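Local coordinates for protein beta-galactosidase (Bacillus circulans subsp. alkalophilus, PDB 3TTY) that probably hydrolyses terminal beta-D-galactose residues of beta-galactosides, as a trimeric zinc-containing TIM-barrel glycosidase that binds galactose, at residues 270-275 and 296-301; 248-253 and 302-307; 510-515 and 548-553; 569-574 and 584-589; 115-120 and 158-163. One frame throughout, in Å; residues are numbered along the deposited sequence.

Contact 1 (270-275 and 296-301); sequences DVVSWD and GLKSGQ. With GLA (alpha-D-galactopyranose), chain H.
In the beta-alpha-beta crossover that leads from strand 273-275 through helix 284-296 to strand 303-307 of the TIM barrel, Q301 reaches back to D270, just ahead of the first strand. Q301 NE2 donates to D270 O at 3.0 Å with an N-H...O angle of 161°. The carbonyl oxygen lies close to the amide plane, and the N-H meets it on a lone pair. CG of Q301 stands anti to the backbone N (chi1 -178°), the chain stays extended beyond CG, and the Q301 and V271 side chains cross at about a right angle; NE2 also lies 3.7 Å from V271 CG2. An alanine here would probably leave D270 O without this donor and V271 CG2 without its amide neighbour. K298 runs past V272 in the opposite sense, with its CD 3.8 Å from V272 CG2. Its CE then comes to 3.5 Å from D270 O, and its bent end carries NZ to the carbonyls of M269 and A266. The same V272 methyl, CG2, lies 3.9 Å from L297 CB, the two side chains crossing. A water accepts from V272 N at 3.0 Å and may weakly bridge to Q301 O. Helix 284-296 ends here in a Schellman motif, with S299 as the C-prime residue. L297 rests on Y262, F263 and A266 of helix 262-266, while W274 turns its ring to F303 and H291; farther along the strand, D275 lines the galactose pocket.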
# COMPACT_ATOMS: atom_id res chain seq x y z
N ASP A 270 25.93 30.79 6.16
CA ASP A 270 27.36 31.10 6.29
C ASP A 270 28.22 29.89 6.00
O ASP A 270 29.32 29.99 5.45
CB ASP A 270 27.68 31.63 7.69
CG ASP A 270 27.17 33.04 7.91
OD1 ASP A 270 27.15 33.84 6.96
OD2 ASP A 270 26.77 33.33 9.06
N VAL A 271 27.70 28.73 6.38
CA VAL A 271 28.37 27.46 6.17
C VAL A 271 27.28 26.39 6.09
O VAL A 271 26.23 26.52 6.72
CB VAL A 271 29.32 27.12 7.34
CG1 VAL A 271 28.53 26.76 8.56
CG2 VAL A 271 30.26 25.99 6.96
N VAL A 272 27.53 25.36 5.31
CA VAL A 272 26.60 24.25 5.21
C VAL A 272 26.84 23.30 6.36
O VAL A 272 27.95 23.21 6.88
CB VAL A 272 26.78 23.51 3.87
CG1 VAL A 272 26.03 22.18 3.88
CG2 VAL A 272 26.34 24.41 2.71
N SER A 273 25.80 22.62 6.81
CA SER A 273 25.95 21.54 7.77
C SER A 273 24.91 20.51 7.40
O SER A 273 23.90 20.85 6.76
CB SER A 273 25.74 22.03 9.20
OG SER A 273 24.39 22.34 9.46
N TRP A 274 25.15 19.25 7.75
CA TRP A 274 24.21 18.20 7.37
C TRP A 274 24.28 16.98 8.26
O TRP A 274 25.19 16.85 9.09
CB TRP A 274 24.35 17.84 5.88
CG TRP A 274 25.27 16.71 5.50
CD1 TRP A 274 26.65 16.71 5.52
CD2 TRP A 274 24.88 15.44 4.96
NE1 TRP A 274 27.13 15.50 5.06
CE2 TRP A 274 26.07 14.71 4.70
CE3 TRP A 274 23.65 14.84 4.68
CZ2 TRP A 274 26.05 13.42 4.18
CZ3 TRP A 274 23.63 13.55 4.15
CH2 TRP A 274 24.83 12.85 3.92
N ASP A 275 23.31 16.11 8.09
CA ASP A 275 23.08 14.99 8.98
C ASP A 275 23.17 13.69 8.18
O ASP A 275 22.30 13.37 7.39
CB ASP A 275 21.71 15.14 9.66
CG ASP A 275 21.53 16.51 10.35
OD1 ASP A 275 22.53 17.13 10.76
OD2 ASP A 275 20.37 16.97 10.50
N GLY A 296 29.51 21.03 -2.50
CA GLY A 296 29.18 21.77 -3.71
C GLY A 296 28.16 22.87 -3.48
O GLY A 296 28.08 23.82 -4.26
N LEU A 297 27.37 22.76 -2.42
CA LEU A 297 26.32 23.73 -2.19
C LEU A 297 26.90 25.15 -2.13
O LEU A 297 26.26 26.09 -2.57
CB LEU A 297 25.51 23.41 -0.93
CG LEU A 297 24.67 22.13 -0.93
CD1 LEU A 297 23.78 22.06 0.32
CD2 LEU A 297 23.82 22.06 -2.21
N LYS A 298 28.11 25.29 -1.59
CA LYS A 298 28.76 26.60 -1.58
C LYS A 298 30.05 26.57 -2.38
O LYS A 298 31.07 27.13 -1.96
CB LYS A 298 29.01 27.11 -0.15
CG LYS A 298 27.73 27.44 0.58
CD LYS A 298 27.97 27.79 2.02
CE LYS A 298 28.28 29.28 2.19
NZ LYS A 298 27.29 30.13 1.51
N SER A 299 30.00 25.88 -3.51
CA SER A 299 31.10 25.86 -4.48
C SER A 299 32.46 25.43 -3.91
O SER A 299 33.50 26.01 -4.23
CB SER A 299 31.22 27.23 -5.16
OG SER A 299 30.01 27.55 -5.81
N GLY A 300 32.46 24.39 -3.07
CA GLY A 300 33.70 23.87 -2.56
C GLY A 300 34.00 24.17 -1.10
O GLY A 300 34.87 23.54 -0.51
N GLN A 301 33.29 25.13 -0.52
CA GLN A 301 33.53 25.49 0.88
C GLN A 301 33.31 24.29 1.79
O GLN A 301 32.33 23.55 1.65
CB GLN A 301 32.65 26.66 1.31
CG GLN A 301 32.90 27.11 2.74
CD GLN A 301 31.99 28.25 3.16
OE1 GLN A 301 31.61 29.08 2.33
NE2 GLN A 301 31.62 28.28 4.45
C1 GLA H . 17.87 14.08 12.50
C2 GLA H . 17.52 15.14 13.57
C3 GLA H . 18.02 14.75 14.98
C4 GLA H . 17.59 13.32 15.24
C5 GLA H . 18.10 12.42 14.11
C6 GLA H . 17.73 10.97 14.44
O1 GLA H . 19.26 13.99 12.14
O2 GLA H . 18.07 16.40 13.22
O3 GLA H . 17.44 15.59 16.00
O4 GLA H . 16.17 13.31 15.25
O5 GLA H . 17.44 12.78 12.89
O6 GLA H . 18.50 10.07 13.63
O HOH W 1 29.93 25.08 3.58

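Contact 2 (248-253 and 302-307). With GLA (alpha-D-galactopyranose), chain H.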
# COMPACT_ATOMS: atom_id res chain seq x y z
N PRO A 248 28.90 32.90 13.16
CA PRO A 248 28.34 32.30 11.94
C PRO A 248 27.02 31.57 12.20
O PRO A 248 26.75 31.14 13.32
CB PRO A 248 29.42 31.29 11.51
CG PRO A 248 30.63 31.65 12.30
CD PRO A 248 30.14 32.23 13.58
N VAL A 249 26.21 31.43 11.15
CA VAL A 249 24.88 30.88 11.30
C VAL A 249 24.67 29.78 10.29
O VAL A 249 25.01 29.93 9.11
CB VAL A 249 23.81 31.95 11.02
CG1 VAL A 249 22.41 31.37 11.27
CG2 VAL A 249 24.05 33.19 11.88
N THR A 250 24.12 28.66 10.75
CA THR A 250 23.78 27.57 9.85
C THR A 250 22.43 26.97 10.24
O THR A 250 21.82 27.36 11.25
CB THR A 250 24.84 26.45 9.88
OG1 THR A 250 24.60 25.52 8.84
CG2 THR A 250 24.83 25.72 11.22
N THR A 251 21.96 26.05 9.41
CA THR A 251 20.87 25.16 9.80
C THR A 251 21.23 23.79 9.23
O THR A 251 22.06 23.71 8.33
CB THR A 251 19.47 25.68 9.33
OG1 THR A 251 18.46 24.81 9.84
CG2 THR A 251 19.39 25.74 7.78
N ASN A 252 20.67 22.72 9.77
CA ASN A 252 21.15 21.39 9.38
C ASN A 252 20.34 20.74 8.25
O ASN A 252 19.13 20.53 8.38
CB ASN A 252 21.33 20.45 10.59
CG ASN A 252 20.09 20.38 11.48
OD1 ASN A 252 19.21 21.24 11.42
ND2 ASN A 252 20.03 19.36 12.33
N LEU A 253 21.03 20.43 7.16
CA LEU A 253 20.39 19.94 5.93
C LEU A 253 20.48 18.42 5.82
O LEU A 253 21.18 17.77 6.59
CB LEU A 253 21.02 20.58 4.69
CG LEU A 253 21.33 22.08 4.77
CD1 LEU A 253 21.85 22.59 3.44
CD2 LEU A 253 20.12 22.87 5.21
N PRO A 302 34.24 24.06 2.72
CA PRO A 302 34.08 22.93 3.63
C PRO A 302 32.79 23.07 4.45
O PRO A 302 32.32 24.19 4.64
CB PRO A 302 35.32 23.02 4.53
CG PRO A 302 36.34 23.73 3.67
CD PRO A 302 35.55 24.73 2.88
N PHE A 303 32.23 21.96 4.91
CA PHE A 303 30.97 22.02 5.65
C PHE A 303 31.09 21.40 7.05
O PHE A 303 32.11 20.81 7.39
CB PHE A 303 29.89 21.29 4.87
CG PHE A 303 30.25 19.87 4.57
CD1 PHE A 303 29.96 18.87 5.49
CD2 PHE A 303 30.91 19.54 3.40
CE1 PHE A 303 30.31 17.56 5.23
CE2 PHE A 303 31.28 18.24 3.14
CZ PHE A 303 30.96 17.24 4.04
N MET A 304 30.03 21.53 7.84
CA MET A 304 29.91 20.81 9.10
C MET A 304 29.18 19.50 8.88
O MET A 304 28.14 19.47 8.22
CB MET A 304 29.13 21.63 10.14
CG MET A 304 29.72 22.99 10.47
SD MET A 304 28.71 23.93 11.64
CE MET A 304 28.76 22.88 13.11
N LEU A 305 29.72 18.41 9.43
CA LEU A 305 28.93 17.22 9.69
C LEU A 305 28.30 17.57 11.03
O LEU A 305 28.99 17.61 12.06
CB LEU A 305 29.83 15.99 9.86
CG LEU A 305 29.40 14.56 9.49
CD1 LEU A 305 29.81 13.54 10.57
CD2 LEU A 305 27.93 14.44 9.15
N MET A 306 27.01 17.89 11.01
CA MET A 306 26.33 18.28 12.23
C MET A 306 25.90 17.03 12.99
O MET A 306 25.93 17.00 14.21
CB MET A 306 25.12 19.17 11.93
CG MET A 306 24.36 19.68 13.16
SD MET A 306 25.27 20.92 14.10
CE MET A 306 25.38 22.26 12.91
N GLU A 307 25.50 15.99 12.25
CA GLU A 307 25.12 14.73 12.89
C GLU A 307 25.48 13.47 12.11
O GLU A 307 25.69 13.49 10.89
CB GLU A 307 23.61 14.67 13.16
CG GLU A 307 22.99 15.88 13.82
CD GLU A 307 21.48 15.76 13.76
OE1 GLU A 307 21.01 14.61 13.74
OE2 GLU A 307 20.77 16.80 13.73
C1 GLA H . 17.87 14.08 12.50
C2 GLA H . 17.52 15.14 13.57
C3 GLA H . 18.02 14.75 14.98
C4 GLA H . 17.59 13.32 15.24
C5 GLA H . 18.10 12.42 14.11
C6 GLA H . 17.73 10.97 14.44
O1 GLA H . 19.26 13.99 12.14
O2 GLA H . 18.07 16.40 13.22
O3 GLA H . 17.44 15.59 16.00
O4 GLA H . 16.17 13.31 15.25
O5 GLA H . 17.44 12.78 12.89
O6 GLA H . 18.50 10.07 13.63
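T250 and M306 meet tip to tip inside the barrel, T250 CG2 lying 3.9 Å from M306 CE. The same methyl is 4.3 Å from M304 SD, while T250 OG1 bonds outside the pair, to V271 O. Strands 249-253 and 303-307 are not sheet neighbours: strand 273-275 runs between them, and only their side chains touch. The next inward residue is N252, whose CB sits 4.0 Å from M306 CG. CG of N252 lies between the backbone N and the carbonyl carbon (chi1 52°), and the amide beyond it approaches the E307 carboxylate with the planes 48° apart. N252 ND2 makes a weak bond to E307 OE2 at 3.0 Å, its N-H bent to 124°; the stronger partner of ND2 is N149 OD1. E307 holds galactose through both oxygens: GLA O2 donates to OE2 at 2.8 Å, and GLA O1 to OE1 at a very short 2.5 Å, a length to be read with caution. The carboxylate, bonded to the sugar and to Y277 OH but with D275 OD2 close by, ends the seventh barrel strand beside the anomeric hydroxyl, a place consistent with the nucleophile position of retaining glycosidases of this clan.

Contact 3 (510-515 and 548-553)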
# COMPACT_ATOMS: atom_id res chain seq x y z
N MET A 510 25.41 18.97 -28.86
CA MET A 510 25.44 17.51 -28.82
C MET A 510 25.58 16.90 -30.21
O MET A 510 26.08 15.79 -30.35
CB MET A 510 24.21 16.96 -28.09
CG MET A 510 24.09 17.40 -26.63
SD MET A 510 25.62 17.29 -25.67
CE MET A 510 25.99 15.54 -25.84
N GLY A 511 25.12 17.61 -31.23
CA GLY A 511 25.27 17.19 -32.62
C GLY A 511 24.41 16.01 -33.01
O GLY A 511 24.73 15.28 -33.95
N ILE A 512 23.33 15.81 -32.26
CA ILE A 512 22.40 14.73 -32.58
C ILE A 512 20.98 15.22 -32.41
O ILE A 512 20.73 16.15 -31.65
CB ILE A 512 22.58 13.50 -31.66
CG1 ILE A 512 22.28 13.86 -30.20
CG2 ILE A 512 23.97 12.91 -31.80
CD1 ILE A 512 20.87 13.52 -29.75
N TRP A 513 20.06 14.57 -33.12
CA TRP A 513 18.64 14.82 -32.97
C TRP A 513 18.03 13.56 -32.41
O TRP A 513 18.11 12.52 -33.03
CB TRP A 513 17.99 15.12 -34.32
CG TRP A 513 16.50 15.03 -34.27
CD1 TRP A 513 15.69 15.48 -33.28
CD2 TRP A 513 15.64 14.42 -35.25
NE1 TRP A 513 14.37 15.21 -33.58
CE2 TRP A 513 14.32 14.56 -34.78
CE3 TRP A 513 15.86 13.80 -36.48
CZ2 TRP A 513 13.22 14.08 -35.49
CZ3 TRP A 513 14.78 13.32 -37.18
CH2 TRP A 513 13.47 13.46 -36.68
N ALA A 514 17.43 13.67 -31.23
CA ALA A 514 16.69 12.56 -30.64
C ALA A 514 15.22 12.59 -31.10
O ALA A 514 14.44 13.46 -30.69
CB ALA A 514 16.78 12.61 -29.13
N GLU A 515 14.86 11.63 -31.95
CA GLU A 515 13.51 11.56 -32.53
C GLU A 515 12.42 11.12 -31.55
O GLU A 515 11.40 11.79 -31.42
CB GLU A 515 13.50 10.64 -33.74
CG GLU A 515 12.12 10.37 -34.29
CD GLU A 515 12.17 9.51 -35.54
OE1 GLU A 515 13.20 9.53 -36.23
OE2 GLU A 515 11.18 8.80 -35.83
N ASP A 548 16.84 6.18 -26.10
CA ASP A 548 16.62 7.27 -27.04
C ASP A 548 16.92 6.80 -28.46
O ASP A 548 17.96 6.20 -28.71
CB ASP A 548 17.53 8.45 -26.70
CG ASP A 548 16.76 9.72 -26.43
OD1 ASP A 548 15.54 9.74 -26.70
OD2 ASP A 548 17.38 10.70 -25.95
N VAL A 549 16.02 7.06 -29.41
CA VAL A 549 16.30 6.74 -30.81
C VAL A 549 16.76 8.02 -31.48
O VAL A 549 15.97 8.94 -31.64
CB VAL A 549 15.05 6.20 -31.53
CG1 VAL A 549 15.34 5.92 -33.00
CG2 VAL A 549 14.55 4.96 -30.83
N ILE A 550 18.04 8.10 -31.84
CA ILE A 550 18.61 9.39 -32.25
C ILE A 550 19.23 9.40 -33.64
O ILE A 550 19.44 8.35 -34.24
CB ILE A 550 19.67 9.87 -31.25
CG1 ILE A 550 20.94 9.03 -31.37
CG2 ILE A 550 19.12 9.78 -29.83
CD1 ILE A 550 22.03 9.48 -30.43
N HIS A 551 19.51 10.60 -34.16
CA HIS A 551 20.19 10.72 -35.45
C HIS A 551 21.46 11.55 -35.34
O HIS A 551 21.44 12.68 -34.85
CB HIS A 551 19.28 11.35 -36.50
CG HIS A 551 17.97 10.65 -36.66
ND1 HIS A 551 17.76 9.67 -37.61
CD2 HIS A 551 16.80 10.78 -35.99
CE1 HIS A 551 16.52 9.24 -37.53
NE2 HIS A 551 15.91 9.90 -36.55
N ALA A 552 22.57 11.00 -35.82
CA ALA A 552 23.82 11.75 -35.85
C ALA A 552 23.74 12.83 -36.93
O ALA A 552 23.46 12.53 -38.08
CB ALA A 552 25.00 10.83 -36.10
N GLU A 553 23.97 14.07 -36.53
CA GLU A 553 23.95 15.18 -37.46
C GLU A 553 25.38 15.65 -37.70
O GLU A 553 25.89 15.54 -38.81
CB GLU A 553 23.05 16.31 -36.93
CG GLU A 553 21.59 15.88 -36.81
CD GLU A 553 20.64 16.99 -36.40
OE1 GLU A 553 20.87 17.65 -35.35
OE2 GLU A 553 19.65 17.20 -37.12
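W513 and H551 pair in the two-stranded antiparallel sheet formed by strands 512-519 and 546-552 of the trimerisation domain. Its tight side carries I512, A514 and I550. A514 and I550 form a non-hydrogen-bonded pair with CA atoms only 4.0 Å apart, and A514 CB touches I550 CG2 at 3.7 Å. I512 CD1 lies 4.1 Å from I550 CB, and both isoleucines pack on Y584 and T573. At the hydrogen-bonded pair W513-H551, W513 N donates to H551 O at 2.9 Å and H551 N returns a bond to W513 O. The other side is less enclosed. There the W513 and H551 side chains point the same way, their planes 19° apart but slid so that the rings barely overlap. CG of H551 stands anti to the carbonyl carbon (chi1 -54°), where it meets W513 CE3 at 3.8 Å. R507 makes a cation-pi contact with W513 and a salt bridge to exposed E553 OE2. V365 of the second subunit packs on W513, and R371 N of that subunit donates to E515 OE2. An alanine in place of H551 would probably leave E515 OE1 without its imidazole donor and W513 without its flanking ring. The E515 carboxylate is nearly coplanar with the imidazole, and H551 NE2 donates to E515 OE1 at 2.8 Å, nearly straight at 164°.

Contact 4 (569-574 and 584-589)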
# COMPACT_ATOMS: atom_id res chain seq x y z
N THR A 569 21.15 1.77 -34.66
CA THR A 569 21.12 3.23 -34.60
C THR A 569 22.01 3.66 -33.43
O THR A 569 22.31 2.85 -32.55
CB THR A 569 19.67 3.77 -34.47
OG1 THR A 569 19.03 3.19 -33.33
CG2 THR A 569 18.86 3.44 -35.73
N PRO A 570 22.44 4.93 -33.42
CA PRO A 570 23.44 5.38 -32.44
C PRO A 570 22.98 5.33 -30.99
O PRO A 570 21.85 5.71 -30.67
CB PRO A 570 23.71 6.84 -32.86
CG PRO A 570 23.23 6.93 -34.29
CD PRO A 570 22.08 5.98 -34.38
N VAL A 571 23.85 4.86 -30.10
CA VAL A 571 23.58 4.91 -28.66
C VAL A 571 24.70 5.66 -27.93
O VAL A 571 24.50 6.20 -26.84
CB VAL A 571 23.34 3.50 -28.07
CG1 VAL A 571 24.56 2.60 -28.25
CG2 VAL A 571 22.94 3.60 -26.60
N LEU A 572 25.89 5.71 -28.55
CA LEU A 572 26.95 6.58 -28.05
C LEU A 572 27.52 7.45 -29.16
O LEU A 572 27.96 6.94 -30.20
CB LEU A 572 28.06 5.78 -27.38
CG LEU A 572 29.21 6.63 -26.84
CD1 LEU A 572 28.74 7.55 -25.73
CD2 LEU A 572 30.39 5.75 -26.37
N THR A 573 27.52 8.77 -28.95
CA THR A 573 28.03 9.69 -29.96
C THR A 573 29.05 10.65 -29.36
O THR A 573 29.03 10.93 -28.16
CB THR A 573 26.89 10.48 -30.64
OG1 THR A 573 26.31 11.40 -29.70
CG2 THR A 573 25.80 9.51 -31.16
N ARG A 574 29.96 11.12 -30.21
CA ARG A 574 30.95 12.13 -29.84
C ARG A 574 30.92 13.27 -30.85
O ARG A 574 31.15 13.06 -32.04
CB ARG A 574 32.36 11.52 -29.81
CG ARG A 574 33.48 12.51 -29.48
CD ARG A 574 34.86 11.87 -29.61
NE ARG A 574 35.93 12.72 -29.10
CZ ARG A 574 36.63 13.57 -29.84
NH1 ARG A 574 36.38 13.69 -31.14
NH2 ARG A 574 37.59 14.31 -29.29
N TYR A 584 26.96 12.00 -26.07
CA TYR A 584 25.57 11.73 -25.77
C TYR A 584 25.38 10.23 -25.53
O TYR A 584 25.73 9.42 -26.38
CB TYR A 584 24.68 12.17 -26.92
CG TYR A 584 23.21 12.26 -26.60
CD1 TYR A 584 22.65 13.44 -26.16
CD2 TYR A 584 22.38 11.16 -26.77
CE1 TYR A 584 21.30 13.53 -25.87
CE2 TYR A 584 21.01 11.24 -26.48
CZ TYR A 584 20.48 12.43 -26.04
OH TYR A 584 19.14 12.55 -25.75
N VAL A 585 24.84 9.88 -24.37
CA VAL A 585 24.63 8.47 -24.02
C VAL A 585 23.14 8.18 -24.07
O VAL A 585 22.41 8.58 -23.15
CB VAL A 585 25.17 8.15 -22.61
CG1 VAL A 585 25.06 6.66 -22.33
CG2 VAL A 585 26.62 8.61 -22.46
N ALA A 586 22.70 7.50 -25.13
CA ALA A 586 21.27 7.40 -25.44
C ALA A 586 20.48 6.41 -24.60
O ALA A 586 19.28 6.26 -24.78
CB ALA A 586 21.05 7.12 -26.93
N SER A 587 21.14 5.72 -23.68
CA SER A 587 20.45 4.79 -22.81
C SER A 587 21.12 4.79 -21.44
O SER A 587 22.11 5.49 -21.23
CB SER A 587 20.46 3.38 -23.41
OG SER A 587 19.54 2.53 -22.76
N SER A 588 20.56 4.03 -20.51
CA SER A 588 21.18 3.86 -19.20
C SER A 588 22.02 2.59 -19.24
O SER A 588 21.47 1.47 -19.28
CB SER A 588 20.13 3.74 -18.10
OG SER A 588 20.75 3.78 -16.83
N PRO A 589 23.34 2.76 -19.24
CA PRO A 589 24.28 1.67 -19.51
C PRO A 589 24.75 0.96 -18.23
O PRO A 589 24.75 1.58 -17.17
CB PRO A 589 25.46 2.38 -20.19
CG PRO A 589 25.18 3.90 -20.04
CD PRO A 589 24.06 4.03 -19.05
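A586 N donates to V571 O at 2.8 Å with an N-H...O angle of 178°, almost perfectly straight. Next to it T573 and Y584 form a hydrogen-bonded antiparallel pair: T573 N gives to Y584 O at 3.2 Å, and Y584 N to T573 O at 3.1 Å. Y584 O also receives a CA-H...O contact from L572 CA at 3.5 Å. These bonds join the two arms of the hairpin made by strands 570-577 and 580-585, within the mixed sheet of the trimerisation domain. The first arm carries a classic beta bulge, V571 and L572 both facing A559 of strand 556-561 on its other side, and the chain turns a corner there. V571 CG2 lies 4.0 Å from A586 CB and equally far from S587 CB, where strand 580-585 gives way to strand 587-589. On the face of L572 and V585 the two side chains lie alongside each other, L572 CD1 being 4.0 Å from V585 CG2. T573 and Y584 share the reverse face: OG1 of T573, between the backbone N and the carbonyl carbon (chi1 69°), comes to 3.3 Å from Y584 CB. The phenol runs on away from T573 to bond D548 OD2 through its OH.

Contact 5 (115-120 and 158-163); sequences CPNSPT and DNCEKQ. With ZN (zinc ion), chain G.
C115 and C160 turn their sulfurs to one zinc ion, C115 SG at 2.4 Å and C160 SG at 2.3 Å, with C155 and C157 completing a four-cysteine site. They arrive differently: SG of C115 is anti to its backbone N (chi1 161°), whereas SG of C160 is anti to its carbonyl carbon and leaves the flank of helix 158-172. C115 SG and C160 SG end 3.8 Å apart, held together by the metal. N117 lies alongside this pair as a second-shell residue. Its ND2 donates to C160 SG at 3.3 Å, almost straight at 175°, with the sulfur practically in the amide plane. ND2 also bonds S228 OG, so the amide is fixed from two directions. N117 N adds a weak bond to C115 SG at 3.2 Å, and such N-H donors would probably ease the negative charge on zinc-bound thiolates. The other end of the amide faces Q163: the side chains cross at about a right angle, with N117 OD1 3.4 Å from Q163 CG and the two amide planes 42° apart. At the margin P119 CD sits 4.0 Å from N159 ND2, the side chains meeting at a slant. The turn C115-S118 leads into helix 119-135, which S118 caps through Y121 N. Helix 215-243 lies alongside, placing L229 on P116, F224 on N117 and Y221 on C160, while E161 of helix 158-172 makes a salt bridge to K107 of the second subunit.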
# COMPACT_ATOMS: atom_id res chain seq x y z
N CYS A 115 3.73 25.80 10.19
CA CYS A 115 3.44 26.38 8.89
C CYS A 115 4.41 27.53 8.65
O CYS A 115 4.48 28.46 9.46
CB CYS A 115 1.99 26.86 8.80
SG CYS A 115 1.73 28.04 7.45
N PRO A 116 5.16 27.48 7.55
CA PRO A 116 6.20 28.48 7.28
C PRO A 116 5.58 29.82 6.89
O PRO A 116 6.28 30.82 6.83
CB PRO A 116 6.96 27.88 6.10
CG PRO A 116 5.94 27.08 5.39
CD PRO A 116 5.03 26.51 6.44
N ASN A 117 4.28 29.83 6.63
CA ASN A 117 3.60 31.08 6.32
C ASN A 117 2.72 31.54 7.46
O ASN A 117 1.78 32.31 7.25
CB ASN A 117 2.81 30.95 5.02
CG ASN A 117 3.70 31.08 3.80
OD1 ASN A 117 4.40 32.08 3.64
ND2 ASN A 117 3.71 30.05 2.96
N SER A 118 3.04 31.08 8.67
CA SER A 118 2.23 31.37 9.85
C SER A 118 2.65 32.66 10.55
O SER A 118 3.80 32.84 10.92
CB SER A 118 2.31 30.19 10.82
OG SER A 118 1.94 30.58 12.13
N PRO A 119 1.69 33.58 10.75
CA PRO A 119 2.03 34.83 11.43
C PRO A 119 2.46 34.59 12.88
O PRO A 119 3.35 35.27 13.40
CB PRO A 119 0.72 35.64 11.39
CG PRO A 119 -0.13 34.97 10.36
CD PRO A 119 0.28 33.53 10.33
N THR A 120 1.84 33.63 13.53
CA THR A 120 2.20 33.34 14.91
C THR A 120 3.61 32.77 15.01
O THR A 120 4.44 33.26 15.77
CB THR A 120 1.21 32.40 15.58
OG1 THR A 120 -0.04 33.08 15.68
CG2 THR A 120 1.71 31.99 16.96
N ASP A 158 -4.66 27.28 4.34
CA ASP A 158 -5.16 28.52 3.74
C ASP A 158 -4.13 29.63 3.57
O ASP A 158 -4.12 30.33 2.56
CB ASP A 158 -6.32 29.05 4.56
CG ASP A 158 -7.58 29.07 3.77
OD1 ASP A 158 -8.21 27.99 3.68
OD2 ASP A 158 -7.89 30.15 3.21
N ASN A 159 -3.28 29.82 4.58
CA ASN A 159 -2.26 30.85 4.51
C ASN A 159 -1.21 30.57 3.44
O ASN A 159 -0.78 31.49 2.72
CB ASN A 159 -1.63 31.08 5.89
CG ASN A 159 -2.61 31.75 6.85
OD1 ASN A 159 -3.51 32.46 6.42
ND2 ASN A 159 -2.45 31.51 8.14
N CYS A 160 -0.81 29.31 3.31
CA CYS A 160 0.12 28.95 2.26
C CYS A 160 -0.56 29.15 0.92
O CYS A 160 0.05 29.63 -0.02
CB CYS A 160 0.62 27.51 2.42
SG CYS A 160 1.89 27.34 3.69
N GLU A 161 -1.84 28.80 0.84
CA GLU A 161 -2.56 28.89 -0.42
C GLU A 161 -2.64 30.35 -0.87
O GLU A 161 -2.30 30.67 -2.01
CB GLU A 161 -3.96 28.28 -0.30
CG GLU A 161 -4.61 27.97 -1.62
CD GLU A 161 -5.73 26.94 -1.48
OE1 GLU A 161 -5.58 25.84 -2.05
OE2 GLU A 161 -6.73 27.25 -0.79
N LYS A 162 -3.05 31.23 0.04
CA LYS A 162 -3.09 32.66 -0.27
C LYS A 162 -1.72 33.21 -0.62
O LYS A 162 -1.57 34.03 -1.53
CB LYS A 162 -3.65 33.46 0.90
CG LYS A 162 -5.08 33.16 1.27
CD LYS A 162 -5.43 34.01 2.46
CE LYS A 162 -6.72 33.61 3.13
NZ LYS A 162 -6.79 34.33 4.45
N GLN A 163 -0.71 32.77 0.11
CA GLN A 163 0.62 33.30 -0.12
C GLN A 163 1.19 32.72 -1.42
O GLN A 163 1.94 33.39 -2.13
CB GLN A 163 1.52 33.05 1.10
CG GLN A 163 2.87 33.71 1.03
CD GLN A 163 2.80 35.23 0.79
OE1 GLN A 163 1.86 35.92 1.21
NE2 GLN A 163 3.82 35.75 0.11
ZN ZN G . 0.79 26.72 5.62

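Overall arrangement
From the N terminus, contact 5 comes first, closing a 37-residue loop that contains barrel strand 142-146 and binding its ends round zinc. Contact 2 then opens at 248-253; contact 1 opens and closes within its span, and contact 2 ends at 302-307. These two touch, V272 O meeting M304 N, because strand 273-275 runs between strands 249-253 and 303-307; both reach the galactose pocket. Contact 5 lies about 27 Å from contact 2, centre to centre. In the trimerisation domain, contact 3 closes a 32-residue loop holding strands 525-530 and 540-544, and contact 4 then closes a short hairpin; D548 N of the former meets A586 O of the latter. No two contacts cross.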